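Local coordinates for YARHG domain-containing protein (PDB 4G2A) that is of unknown function but may bind a nutrient, and combines a beta-rich region with a DUF4424 match and a helical YARHG domain, at residues 256-261 against 267-272; 19-24 against 58-63; 75-80 against 89-94. All coordinates share one frame; numbering follows the deposited sequence.

From the N terminus, contact 2 comes first. It brings residues 19-24, at the start of strand 21-33, against 58-63, at the start of strand 60-68, and closes a loop that contains strand 43-54. Contact 3 follows and closes a short loop without helix or strand between 75-80 and 89-94. Its centre lies about 31 Å from that of contact 2, in the same DUF4424 range. Contact 1 comes last, in the YARHG domain, and joins helices 254-259 and 263-275. The three loops run in series; none nests in or crosses another. Contacts 1 and 2 lie on opposite sides of the chain's centre, their own centres about 63 Å apart.

Contact 1. Residues 256-261 against 267-272; sequences SKLARL and RFLRNT
L269 reaches from helix 263-275 towards two leucines, L258 on helix 254-259 and L261 in the turn after it. The packed part is small and wholly apolar. One methyl group of L269, CD2, does all the touching on its side. L269 CD2 lies 3.6 Å from L258 CD2 and 3.8 Å from L261 CD1. Each of these side chains crosses that of L269 at about a right angle, so methyl ends meet rather than whole side chains. The torsions of L269 explain its reach: CG stands anti to the backbone N (chi1 172°), and chi2 of 64° then turns CD2 to the two leucines. W248 of helix 236-250 touches all three leucines, and helix 309-321 packs on L258 through M317, I318 and A321.

The solvent side holds S256, A259 and, just past the helix, the poorly ordered R260, which still forms a salt bridge with D253. Helix 263-275 turns a different set of side chains to helix 284-291. There N271 ND2 donates to R267 O at 2.8 Å, with an N-H...O angle of 162°. The backbone N of N271 reaches the same oxygen from the opposite face of its carbonyl plane. No hydrogen bond joins the two segments. The contact therefore rests on dispersion and on the burial of leucine methyls in the helical core of the YARHG domain.

Contact 2. Residues 19-24 against 58-63; sequences PHIKMV and KEVTIS. With SO4 (sulfate ion), chain B.
I21 sets CG1 anti to its carbonyl carbon (chi1 -52°), and a second turn (chi2 -73°) brings CD1 to V60. On V60, the first torsion leaves CG2 between the backbone N and the carbonyl carbon, facing I21. The two methyls, I21 CD1 and V60 CG2, meet at 3.6 Å. The two side chains run antiparallel alongside one another. A second apolar pair lies beside this one: P19 CB is 3.9 Å from I62 CG2. No hydrogen bond crosses between the segments, whose nearest CA atoms, those of P19 and I62, are 7.6 Å apart. The contact is thus side-chain packing and not strand pairing.

H20 is the centre of an inverse gamma turn that leads into the strand. Beside S63, a sulfate, probably a crystallisation additive, takes a nearly straight bond from S63 N to its O4 (2.7 Å, 169°). S17 OG also binds it. Around the two pairs, F52 of strand 43-54 packs on I21, and W167 lies against I62. The contact joins the starts of strands 21-33 and 60-68, with F131 of strand 123-131 against I21, V60 and I62.

Contact 3. Residues 75-80 against 89-94; sequences SEIALP and QALVYD. With SO4 (sulfate ion), chain K.
Y93 meets P80 and L79 with one side of its ring and its hydroxyl. From CB, CG stands anti to the carbonyl carbon (chi1 -55°), and the ring extends towards residues 75-80. Y93 CD2 is 3.7 Å from P80 CG. Y93 CE2 is closer, 3.5 Å from P80 CG and as near to P80 CD. Y93 CZ lies 3.8 Å from P80 CD. At the tip, Y93 OH touches L79 CD2 at 3.5 Å. The proline and the leucine methyl both approach the ring obliquely. Y93 OH also donates to a water, whose O is 2.7 Å from Y93 OH. This water lies in the ring plane and donates in turn to A78 O. It is the polar link between the segments, which share no direct hydrogen bond.

I77 CD1 lies 4.0 Å from L91 CD2, with the CG2 methyl of I77 close by. V6 of strand 4-6 also touches L91, and Q83, from the loop between the segments, packs on Y93. Backbone bonds tie A78 to V6 and Y93 to S144. The arrangement is a short irregular loop, closed by a small apolar cluster and a bridging water and tied to strands 4-6 and 136-150.

Contact 1. Residues 256-261 against 267-272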
ATOM      1  N   SER A 256      24.764  27.567   4.466  1.00 44.42           N
ATOM      2  CA  SER A 256      25.529  27.502   5.716  1.00 47.85           C
ATOM      3  C   SER A 256      25.602  26.063   6.233  1.00 52.35           C
ATOM      4  O   SER A 256      26.671  25.614   6.637  1.00 53.04           O
ATOM      5  CB  SER A 256      24.897  28.401   6.779  1.00 55.85           C
ATOM      6  OG  SER A 256      24.681  29.717   6.294  1.00 67.73           O
ATOM      7  N   LYS A 257      24.462  25.342   6.198  1.00 49.35           N
ATOM      8  CA  LYS A 257      24.319  23.951   6.629  1.00 49.25           C
ATOM      9  C   LYS A 257      25.121  23.001   5.694  1.00 51.21           C
ATOM     10  O   LYS A 257      25.792  22.097   6.202  1.00 52.50           O
ATOM     11  CB  LYS A 257      22.827  23.570   6.685  1.00 50.80           C
ATOM     12  CG  LYS A 257      22.477  22.522   7.725  1.00 71.01           C
ATOM     13  CD  LYS A 257      20.966  22.338   7.835  1.00 87.09           C
ATOM     14  CE  LYS A 257      20.581  21.095   8.609  1.00102.76           C
ATOM     15  NZ  LYS A 257      19.111  21.006   8.836  1.00110.65           N
ATOM     16  N   LEU A 258      25.089  23.224   4.350  1.00 43.57           N
ATOM     17  CA  LEU A 258      25.847  22.393   3.394  1.00 41.13           C
ATOM     18  C   LEU A 258      27.373  22.559   3.590  1.00 49.84           C
ATOM     19  O   LEU A 258      28.118  21.589   3.446  1.00 50.22           O
ATOM     20  CB  LEU A 258      25.487  22.717   1.928  1.00 37.86           C
ATOM     21  CG  LEU A 258      24.190  22.195   1.332  1.00 39.54           C
ATOM     22  CD1 LEU A 258      23.837  22.963   0.059  1.00 38.41           C
ATOM     23  CD2 LEU A 258      24.279  20.735   0.990  1.00 38.63           C
ATOM     24  N   ALA A 259      27.830  23.791   3.910  1.00 49.11           N
ATOM     25  CA  ALA A 259      29.242  24.106   4.165  1.00 50.88           C
ATOM     26  C   ALA A 259      29.764  23.390   5.432  1.00 58.24           C
ATOM     27  O   ALA A 259      30.958  23.100   5.513  1.00 60.08           O
ATOM     28  CB  ALA A 259      29.427  25.611   4.298  1.00 52.72           C
ATOM     29  N   ARG A 260      28.864  23.089   6.394  1.00 55.30           N
ATOM     30  CA  ARG A 260      29.144  22.388   7.656  1.00 57.62           C
ATOM     31  C   ARG A 260      29.394  20.882   7.462  1.00 59.12           C
ATOM     32  O   ARG A 260      29.778  20.210   8.425  1.00 62.55           O
ATOM     33  CB  ARG A 260      27.965  22.557   8.636  1.00 59.95           C
ATOM     34  CG  ARG A 260      27.972  23.853   9.431  1.00 72.95           C
ATOM     35  CD  ARG A 260      26.736  23.942  10.305  1.00 81.97           C
ATOM     36  NE  ARG A 260      26.019  25.201  10.087  1.00 91.83           N
ATOM     37  CZ  ARG A 260      24.767  25.431  10.465  1.00105.22           C
ATOM     38  NH1 ARG A 260      24.070  24.491  11.090  1.00 92.74           N
ATOM     39  NH2 ARG A 260      24.201  26.606  10.220  1.00 89.22           N
ATOM     40  N   LEU A 261      29.113  20.337   6.255  1.00 49.25           N
ATOM     41  CA  LEU A 261      29.299  18.917   5.964  1.00 46.16           C
ATOM     42  C   LEU A 261      30.777  18.557   5.808  1.00 51.62           C
ATOM     43  O   LEU A 261      31.538  19.352   5.249  1.00 51.74           O
ATOM     44  CB  LEU A 261      28.550  18.533   4.678  1.00 41.77           C
ATOM     45  CG  LEU A 261      27.015  18.555   4.694  1.00 43.17           C
ATOM     46  CD1 LEU A 261      26.464  18.159   3.333  1.00 39.11           C
ATOM     47  CD2 LEU A 261      26.444  17.643   5.788  1.00 44.70           C
ATOM     48  N   ARG A 267      30.561  14.514  -0.496  1.00 36.07           N
ATOM     49  CA  ARG A 267      30.831  13.673  -1.665  1.00 35.99           C
ATOM     50  C   ARG A 267      29.705  12.631  -1.809  1.00 39.43           C
ATOM     51  O   ARG A 267      29.174  12.480  -2.904  1.00 39.56           O
ATOM     52  CB  ARG A 267      32.225  13.016  -1.571  1.00 37.61           C
ATOM     53  CG  ARG A 267      32.492  11.908  -2.583  1.00 41.75           C
ATOM     54  CD  ARG A 267      33.976  11.655  -2.712  1.00 43.84           C
ATOM     55  NE  ARG A 267      34.301  10.468  -3.506  1.00 38.83           N
ATOM     56  CZ  ARG A 267      34.265  10.414  -4.835  1.00 48.14           C
ATOM     57  NH1 ARG A 267      33.857  11.463  -5.538  1.00 27.48           N
ATOM     58  NH2 ARG A 267      34.609   9.301  -5.468  1.00 35.00           N
ATOM     59  N   PHE A 268      29.298  11.984  -0.700  1.00 35.64           N
ATOM     60  CA  PHE A 268      28.196  11.005  -0.684  1.00 34.64           C
ATOM     61  C   PHE A 268      26.850  11.674  -0.994  1.00 36.85           C
ATOM     62  O   PHE A 268      26.080  11.090  -1.751  1.00 36.74           O
ATOM     63  CB  PHE A 268      28.123  10.238   0.651  1.00 37.71           C
ATOM     64  CG  PHE A 268      29.305   9.336   0.946  1.00 41.68           C
ATOM     65  CD1 PHE A 268      29.940   8.624  -0.076  1.00 45.13           C
ATOM     66  CD2 PHE A 268      29.753   9.153   2.251  1.00 46.07           C
ATOM     67  CE1 PHE A 268      31.013   7.770   0.202  1.00 48.57           C
ATOM     68  CE2 PHE A 268      30.819   8.284   2.531  1.00 50.92           C
ATOM     69  CZ  PHE A 268      31.445   7.606   1.503  1.00 49.28           C
ATOM     70  N   LEU A 269      26.596  12.904  -0.477  1.00 31.11           N
ATOM     71  CA  LEU A 269      25.351  13.635  -0.745  1.00 29.80           C
ATOM     72  C   LEU A 269      25.187  13.940  -2.225  1.00 33.68           C
ATOM     73  O   LEU A 269      24.091  13.741  -2.765  1.00 33.53           O
ATOM     74  CB  LEU A 269      25.256  14.950   0.066  1.00 30.34           C
ATOM     75  CG  LEU A 269      24.084  15.890  -0.291  1.00 33.50           C
ATOM     76  CD1 LEU A 269      22.721  15.245   0.015  1.00 32.71           C
ATOM     77  CD2 LEU A 269      24.204  17.200   0.408  1.00 35.45           C
ATOM     78  N   ARG A 270      26.261  14.448  -2.866  1.00 30.54           N
ATOM     79  CA  ARG A 270      26.282  14.798  -4.281  1.00 30.05           C
ATOM     80  C   ARG A 270      26.008  13.588  -5.159  1.00 34.15           C
ATOM     81  O   ARG A 270      25.248  13.687  -6.123  1.00 33.65           O
ATOM     82  CB  ARG A 270      27.655  15.399  -4.659  1.00 32.07           C
ATOM     83  CG  ARG A 270      27.874  15.587  -6.171  1.00 36.46           C
ATOM     84  CD  ARG A 270      29.323  15.845  -6.563  1.00 38.68           C
ATOM     85  NE  ARG A 270      29.899  17.013  -5.894  1.00 33.55           N
ATOM     86  CZ  ARG A 270      29.645  18.283  -6.211  1.00 50.41           C
ATOM     87  NH1 ARG A 270      28.791  18.577  -7.194  1.00 32.70           N
ATOM     88  NH2 ARG A 270      30.226  19.268  -5.539  1.00 39.85           N
ATOM     89  N   ASN A 271      26.682  12.472  -4.866  1.00 30.97           N
ATOM     90  CA  ASN A 271      26.606  11.275  -5.671  1.00 30.97           C
ATOM     91  C   ASN A 271      25.287  10.508  -5.467  1.00 36.04           C
ATOM     92  O   ASN A 271      24.840   9.853  -6.413  1.00 35.74           O
ATOM     93  CB  ASN A 271      27.839  10.433  -5.441  1.00 29.98           C
ATOM     94  CG  ASN A 271      29.011  11.022  -6.199  1.00 41.73           C
ATOM     95  OD1 ASN A 271      29.115  10.874  -7.415  1.00 31.70           O
ATOM     96  ND2 ASN A 271      29.856  11.799  -5.533  1.00 32.27           N
ATOM     97  N   THR A 272      24.601  10.710  -4.301  1.00 32.50           N
ATOM     98  CA  THR A 272      23.288  10.134  -3.969  1.00 31.41           C
ATOM     99  C   THR A 272      22.220  10.709  -4.945  1.00 35.22           C
ATOM    100  O   THR A 272      21.244  10.015  -5.278  1.00 34.73           O
ATOM    101  CB  THR A 272      22.985  10.431  -2.494  1.00 34.99           C
ATOM    102  OG1 THR A 272      23.853   9.637  -1.701  1.00 33.80           O
ATOM    103  CG2 THR A 272      21.531  10.141  -2.077  1.00 32.64           C
TER

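Contact 2. Residues 19-24 against 58-63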
ATOM      1  N   PRO A  19     -26.185 -12.025   9.780  1.00 51.99           N
ATOM      2  CA  PRO A  19     -26.475 -13.436   9.515  1.00 51.65           C
ATOM      3  C   PRO A  19     -25.694 -14.398  10.404  1.00 54.41           C
ATOM      4  O   PRO A  19     -24.717 -14.020  11.059  1.00 53.74           O
ATOM      5  CB  PRO A  19     -26.050 -13.586   8.054  1.00 52.19           C
ATOM      6  CG  PRO A  19     -24.873 -12.697   7.934  1.00 55.59           C
ATOM      7  CD  PRO A  19     -25.107 -11.539   8.892  1.00 52.02           C
ATOM      8  N   HIS A  20     -26.108 -15.663  10.380  1.00 50.42           N
ATOM      9  CA  HIS A  20     -25.421 -16.713  11.107  1.00 50.43           C
ATOM     10  C   HIS A  20     -24.439 -17.383  10.131  1.00 49.90           C
ATOM     11  O   HIS A  20     -24.507 -18.582   9.873  1.00 49.85           O
ATOM     12  CB  HIS A  20     -26.438 -17.668  11.737  1.00 53.60           C
ATOM     13  CG  HIS A  20     -27.187 -17.039  12.871  1.00 58.43           C
ATOM     14  ND1 HIS A  20     -26.942 -17.399  14.184  1.00 61.44           N
ATOM     15  CD2 HIS A  20     -28.105 -16.044  12.856  1.00 60.53           C
ATOM     16  CE1 HIS A  20     -27.734 -16.635  14.918  1.00 61.65           C
ATOM     17  NE2 HIS A  20     -28.442 -15.795  14.163  1.00 61.39           N
ATOM     18  N   ILE A  21     -23.546 -16.549   9.556  1.00 42.40           N
ATOM     19  CA  ILE A  21     -22.499 -16.918   8.609  1.00 40.12           C
ATOM     20  C   ILE A  21     -21.163 -16.517   9.225  1.00 41.86           C
ATOM     21  O   ILE A  21     -20.976 -15.342   9.556  1.00 39.20           O
ATOM     22  CB  ILE A  21     -22.701 -16.251   7.200  1.00 41.39           C
ATOM     23  CG1 ILE A  21     -24.125 -16.460   6.586  1.00 41.69           C
ATOM     24  CG2 ILE A  21     -21.548 -16.599   6.227  1.00 38.37           C
ATOM     25  CD1 ILE A  21     -24.448 -17.833   6.069  1.00 43.99           C
ATOM     26  N   LYS A  22     -20.230 -17.482   9.374  1.00 38.73           N
ATOM     27  CA  LYS A  22     -18.914 -17.182   9.944  1.00 36.48           C
ATOM     28  C   LYS A  22     -17.849 -17.210   8.865  1.00 36.99           C
ATOM     29  O   LYS A  22     -17.930 -17.991   7.922  1.00 36.08           O
ATOM     30  CB  LYS A  22     -18.557 -18.090  11.145  1.00 39.60           C
ATOM     31  CG  LYS A  22     -18.428 -19.577  10.881  1.00 55.66           C
ATOM     32  CD  LYS A  22     -18.127 -20.333  12.184  1.00 68.18           C
ATOM     33  CE  LYS A  22     -17.846 -21.801  11.943  1.00 79.64           C
ATOM     34  NZ  LYS A  22     -17.694 -22.571  13.211  1.00 89.21           N
HETATM   35  N   MSE A  23     -16.881 -16.297   8.977  1.00 32.21           N
HETATM   36  CA  MSE A  23     -15.747 -16.192   8.065  1.00 30.55           C
HETATM   37  C   MSE A  23     -14.678 -17.092   8.637  1.00 37.55           C
HETATM   38  O   MSE A  23     -14.254 -16.860   9.760  1.00 39.46           O
HETATM   39  CB  MSE A  23     -15.312 -14.733   7.945  1.00 31.08           C
HETATM   40  CG  MSE A  23     -14.572 -14.453   6.670  1.00 36.82           C
HETATM   41 SE   MSE A  23     -13.798 -12.685   6.745  0.75 42.87          SE
HETATM   42  CE  MSE A  23     -15.120 -11.706   5.810  1.00 38.47           C
ATOM     43  N   VAL A  24     -14.337 -18.191   7.957  1.00 35.10           N
ATOM     44  CA  VAL A  24     -13.436 -19.166   8.556  1.00 36.62           C
ATOM     45  C   VAL A  24     -11.985 -19.045   8.064  1.00 41.07           C
ATOM     46  O   VAL A  24     -11.082 -19.477   8.775  1.00 41.26           O
ATOM     47  CB  VAL A  24     -13.968 -20.616   8.442  1.00 42.44           C
ATOM     48  CG1 VAL A  24     -15.180 -20.822   9.349  1.00 42.84           C
ATOM     49  CG2 VAL A  24     -14.313 -20.974   7.009  1.00 42.47           C
ATOM     50  N   LYS A  58     -30.112 -24.937   7.719  1.00 47.80           N
ATOM     51  CA  LYS A  58     -31.148 -24.514   6.776  1.00 47.06           C
ATOM     52  C   LYS A  58     -30.524 -23.622   5.686  1.00 47.40           C
ATOM     53  O   LYS A  58     -29.461 -23.044   5.902  1.00 44.02           O
ATOM     54  CB  LYS A  58     -32.338 -23.806   7.486  1.00 50.16           C
ATOM     55  CG  LYS A  58     -32.028 -22.441   8.136  1.00 56.08           C
ATOM     56  CD  LYS A  58     -33.298 -21.598   8.269  1.00 53.59           C
ATOM     57  CE  LYS A  58     -33.164 -20.420   9.205  1.00 58.99           C
ATOM     58  NZ  LYS A  58     -34.442 -19.638   9.325  1.00 62.80           N
ATOM     59  N   GLU A  59     -31.184 -23.533   4.523  1.00 44.71           N
ATOM     60  CA  GLU A  59     -30.759 -22.715   3.395  1.00 44.04           C
ATOM     61  C   GLU A  59     -30.927 -21.215   3.739  1.00 49.95           C
ATOM     62  O   GLU A  59     -31.969 -20.804   4.258  1.00 49.71           O
ATOM     63  CB  GLU A  59     -31.567 -23.081   2.140  1.00 46.21           C
ATOM     64  CG  GLU A  59     -30.973 -22.565   0.847  1.00 58.27           C
ATOM     65  CD  GLU A  59     -31.918 -21.705   0.038  1.00 86.87           C
ATOM     66  OE1 GLU A  59     -31.950 -20.475   0.273  1.00 86.54           O
ATOM     67  OE2 GLU A  59     -32.633 -22.260  -0.828  1.00 93.33           O
ATOM     68  N   VAL A  60     -29.870 -20.414   3.501  1.00 46.22           N
ATOM     69  CA  VAL A  60     -29.920 -18.987   3.781  1.00 44.99           C
ATOM     70  C   VAL A  60     -29.445 -18.230   2.555  1.00 49.06           C
ATOM     71  O   VAL A  60     -28.494 -18.653   1.893  1.00 48.78           O
ATOM     72  CB  VAL A  60     -29.155 -18.554   5.068  1.00 48.10           C
ATOM     73  CG1 VAL A  60     -29.845 -19.044   6.335  1.00 49.15           C
ATOM     74  CG2 VAL A  60     -27.711 -19.000   5.050  1.00 47.10           C
ATOM     75  N   THR A  61     -30.132 -17.131   2.239  1.00 46.15           N
ATOM     76  CA  THR A  61     -29.800 -16.234   1.132  1.00 45.37           C
ATOM     77  C   THR A  61     -29.490 -14.883   1.744  1.00 47.97           C
ATOM     78  O   THR A  61     -30.328 -14.310   2.450  1.00 48.27           O
ATOM     79  CB  THR A  61     -30.922 -16.185   0.069  1.00 59.37           C
ATOM     80  OG1 THR A  61     -31.172 -17.510  -0.414  1.00 65.58           O
ATOM     81  CG2 THR A  61     -30.573 -15.276  -1.108  1.00 56.24           C
ATOM     82  N   ILE A  62     -28.263 -14.407   1.531  1.00 43.59           N
ATOM     83  CA  ILE A  62     -27.815 -13.127   2.078  1.00 42.36           C
ATOM     84  C   ILE A  62     -27.199 -12.262   0.972  1.00 44.99           C
ATOM     85  O   ILE A  62     -26.708 -12.759  -0.044  1.00 45.18           O
ATOM     86  CB  ILE A  62     -26.833 -13.271   3.298  1.00 44.78           C
ATOM     87  CG1 ILE A  62     -25.408 -13.716   2.889  1.00 44.27           C
ATOM     88  CG2 ILE A  62     -27.395 -14.127   4.441  1.00 45.26           C
ATOM     89  CD1 ILE A  62     -24.300 -13.013   3.652  1.00 46.89           C
ATOM     90  N   SER A  63     -27.238 -10.965   1.190  1.00 39.77           N
ATOM     91  CA  SER A  63     -26.627  -9.990   0.321  1.00 38.08           C
ATOM     92  C   SER A  63     -25.276  -9.592   0.960  1.00 39.22           C
ATOM     93  O   SER A  63     -25.200  -9.307   2.163  1.00 38.84           O
ATOM     94  CB  SER A  63     -27.563  -8.796   0.127  1.00 42.32           C
ATOM     95  OG  SER A  63     -27.116  -7.937  -0.910  1.00 54.00           O
TER
HETATM   96  S   SO4 B 401     -29.867  -9.615   3.353  0.60 75.12           S
HETATM   97  O1  SO4 B 401     -30.189  -8.228   3.007  0.60 75.32           O
HETATM   98  O2  SO4 B 401     -30.311  -9.920   4.715  0.60 75.06           O
HETATM   99  O3  SO4 B 401     -30.533 -10.524   2.414  0.60 75.39           O
HETATM  100  O4  SO4 B 401     -28.428  -9.793   3.273  0.60 74.60           O

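Contact 3. Residues 75-80 against 89-94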
ATOM      1  N   SER A  75      -9.518  15.627  -2.293  1.00 40.79           N
ATOM      2  CA  SER A  75      -8.131  15.230  -2.216  1.00 38.84           C
ATOM      3  C   SER A  75      -7.513  14.982  -3.579  1.00 37.43           C
ATOM      4  O   SER A  75      -8.195  14.805  -4.597  1.00 37.06           O
ATOM      5  CB  SER A  75      -8.022  13.955  -1.370  1.00 42.56           C
ATOM      6  OG  SER A  75      -6.702  13.716  -0.896  1.00 54.74           O
ATOM      7  N   GLU A  76      -6.190  14.944  -3.552  1.00 29.68           N
ATOM      8  CA  GLU A  76      -5.329  14.561  -4.637  1.00 27.27           C
ATOM      9  C   GLU A  76      -5.499  13.069  -4.768  1.00 28.80           C
ATOM     10  O   GLU A  76      -5.644  12.373  -3.758  1.00 29.03           O
ATOM     11  CB  GLU A  76      -3.893  14.947  -4.295  1.00 27.71           C
ATOM     12  CG  GLU A  76      -2.925  14.742  -5.435  1.00 38.42           C
ATOM     13  CD  GLU A  76      -1.477  15.058  -5.125  1.00 55.53           C
ATOM     14  OE1 GLU A  76      -1.195  15.585  -4.024  1.00 55.43           O
ATOM     15  OE2 GLU A  76      -0.622  14.795  -5.999  1.00 47.55           O
ATOM     16  N   ILE A  77      -5.554  12.581  -5.982  1.00 22.80           N
ATOM     17  CA  ILE A  77      -5.731  11.155  -6.203  1.00 21.34           C
ATOM     18  C   ILE A  77      -4.411  10.573  -6.707  1.00 28.05           C
ATOM     19  O   ILE A  77      -3.718  11.220  -7.504  1.00 29.62           O
ATOM     20  CB  ILE A  77      -6.923  10.870  -7.178  1.00 22.92           C
ATOM     21  CG1 ILE A  77      -8.280  11.373  -6.631  1.00 23.15           C
ATOM     22  CG2 ILE A  77      -7.016   9.405  -7.616  1.00 23.05           C
ATOM     23  CD1 ILE A  77      -8.776  10.923  -5.194  1.00 25.74           C
ATOM     24  N   ALA A  78      -4.069   9.369  -6.198  1.00 23.74           N
ATOM     25  CA  ALA A  78      -2.983   8.502  -6.647  1.00 23.63           C
ATOM     26  C   ALA A  78      -3.614   7.491  -7.633  1.00 29.05           C
ATOM     27  O   ALA A  78      -4.369   6.591  -7.250  1.00 27.72           O
ATOM     28  CB  ALA A  78      -2.310   7.806  -5.459  1.00 23.13           C
ATOM     29  N   LEU A  79      -3.367   7.707  -8.910  1.00 28.84           N
ATOM     30  CA  LEU A  79      -3.936   6.917 -10.004  1.00 29.35           C
ATOM     31  C   LEU A  79      -3.038   5.807 -10.508  1.00 32.65           C
ATOM     32  O   LEU A  79      -1.860   6.070 -10.757  1.00 34.00           O
ATOM     33  CB  LEU A  79      -4.197   7.855 -11.184  1.00 30.55           C
ATOM     34  CG  LEU A  79      -5.566   8.495 -11.333  1.00 35.54           C
ATOM     35  CD1 LEU A  79      -5.569   9.374 -12.575  1.00 37.48           C
ATOM     36  CD2 LEU A  79      -6.657   7.438 -11.504  1.00 36.32           C
ATOM     37  N   PRO A  80      -3.568   4.589 -10.762  1.00 28.59           N
ATOM     38  CA  PRO A  80      -2.734   3.536 -11.385  1.00 29.05           C
ATOM     39  C   PRO A  80      -2.464   3.865 -12.846  1.00 35.26           C
ATOM     40  O   PRO A  80      -3.250   4.610 -13.447  1.00 36.20           O
ATOM     41  CB  PRO A  80      -3.599   2.272 -11.283  1.00 30.00           C
ATOM     42  CG  PRO A  80      -4.743   2.633 -10.427  1.00 33.24           C
ATOM     43  CD  PRO A  80      -4.942   4.104 -10.542  1.00 29.32           C
ATOM     44  N   GLN A  89     -16.358   8.531  -8.560  1.00 30.81           N
ATOM     45  CA  GLN A  89     -15.831   7.231  -8.971  1.00 30.53           C
ATOM     46  C   GLN A  89     -15.088   6.518  -7.851  1.00 33.54           C
ATOM     47  O   GLN A  89     -14.424   7.164  -7.012  1.00 30.86           O
ATOM     48  CB  GLN A  89     -14.908   7.375 -10.173  1.00 31.99           C
ATOM     49  CG  GLN A  89     -15.646   7.136 -11.468  1.00 46.39           C
ATOM     50  CD  GLN A  89     -15.019   7.967 -12.512  1.00 56.21           C
ATOM     51  OE1 GLN A  89     -15.433   9.102 -12.753  1.00 58.80           O
ATOM     52  NE2 GLN A  89     -13.949   7.456 -13.084  1.00 43.22           N
ATOM     53  N   ALA A  90     -15.193   5.170  -7.869  1.00 29.24           N
ATOM     54  CA  ALA A  90     -14.542   4.277  -6.918  1.00 27.12           C
ATOM     55  C   ALA A  90     -13.031   4.356  -7.061  1.00 30.61           C
ATOM     56  O   ALA A  90     -12.519   4.533  -8.175  1.00 30.05           O
ATOM     57  CB  ALA A  90     -15.001   2.852  -7.158  1.00 27.45           C
ATOM     58  N   LEU A  91     -12.316   4.203  -5.944  1.00 26.27           N
ATOM     59  CA  LEU A  91     -10.853   4.194  -5.981  1.00 25.27           C
ATOM     60  C   LEU A  91     -10.386   2.719  -6.013  1.00 31.52           C
ATOM     61  O   LEU A  91      -9.327   2.361  -5.503  1.00 32.65           O
ATOM     62  CB  LEU A  91     -10.259   5.010  -4.806  1.00 23.90           C
ATOM     63  CG  LEU A  91     -10.589   6.539  -4.785  1.00 26.67           C
ATOM     64  CD1 LEU A  91      -9.959   7.202  -3.590  1.00 26.36           C
ATOM     65  CD2 LEU A  91     -10.106   7.234  -6.020  1.00 26.10           C
ATOM     66  N   VAL A  92     -11.207   1.892  -6.678  1.00 27.83           N
ATOM     67  CA  VAL A  92     -11.111   0.458  -6.933  1.00 27.80           C
ATOM     68  C   VAL A  92     -11.344   0.297  -8.439  1.00 29.62           C
ATOM     69  O   VAL A  92     -12.218   0.942  -9.003  1.00 29.22           O
ATOM     70  CB  VAL A  92     -12.128  -0.349  -6.041  1.00 32.61           C
ATOM     71  CG1 VAL A  92     -12.373  -1.757  -6.570  1.00 32.52           C
ATOM     72  CG2 VAL A  92     -11.654  -0.408  -4.602  1.00 32.06           C
ATOM     73  N   TYR A  93     -10.526  -0.524  -9.095  1.00 25.99           N
ATOM     74  CA  TYR A  93     -10.591  -0.680 -10.535  1.00 25.28           C
ATOM     75  C   TYR A  93     -10.775  -2.115 -10.911  1.00 31.42           C
ATOM     76  O   TYR A  93     -10.082  -2.983 -10.381  1.00 32.14           O
ATOM     77  CB  TYR A  93      -9.296  -0.117 -11.178  1.00 24.48           C
ATOM     78  CG  TYR A  93      -9.046   1.312 -10.776  1.00 24.33           C
ATOM     79  CD1 TYR A  93      -9.740   2.356 -11.378  1.00 26.82           C
ATOM     80  CD2 TYR A  93      -8.194   1.619  -9.722  1.00 23.91           C
ATOM     81  CE1 TYR A  93      -9.564   3.674 -10.968  1.00 27.22           C
ATOM     82  CE2 TYR A  93      -8.033   2.933  -9.284  1.00 24.50           C
ATOM     83  CZ  TYR A  93      -8.710   3.958  -9.923  1.00 32.06           C
ATOM     84  OH  TYR A  93      -8.561   5.256  -9.519  1.00 34.91           O
ATOM     85  N   ASP A  94     -11.680  -2.353 -11.869  1.00 29.81           N
ATOM     86  CA  ASP A  94     -11.968  -3.653 -12.488  1.00 30.67           C
ATOM     87  C   ASP A  94     -12.264  -4.705 -11.429  1.00 34.62           C
ATOM     88  O   ASP A  94     -11.666  -5.783 -11.415  1.00 36.45           O
ATOM     89  CB  ASP A  94     -10.815  -4.097 -13.426  1.00 32.85           C
ATOM     90  CG  ASP A  94     -10.429  -3.036 -14.450  1.00 48.69           C
ATOM     91  OD1 ASP A  94     -11.310  -2.622 -15.244  1.00 51.55           O
ATOM     92  OD2 ASP A  94      -9.256  -2.598 -14.438  1.00 52.87           O
TER
HETATM   93  S   SO4 K 410      -5.305  15.786   2.924  1.00 88.32           S
HETATM   94  O1  SO4 K 410      -4.871  15.325   1.600  1.00 89.20           O
HETATM   95  O2  SO4 K 410      -5.017  17.220   3.075  1.00 87.88           O
HETATM   96  O3  SO4 K 410      -6.755  15.571   3.048  1.00 89.06           O
HETATM   97  O4  SO4 K 410      -4.599  15.020   3.959  1.00 87.77           O
HETATM   98  O   HOH W   1      -6.889   5.458  -7.402  1.00 27.77           O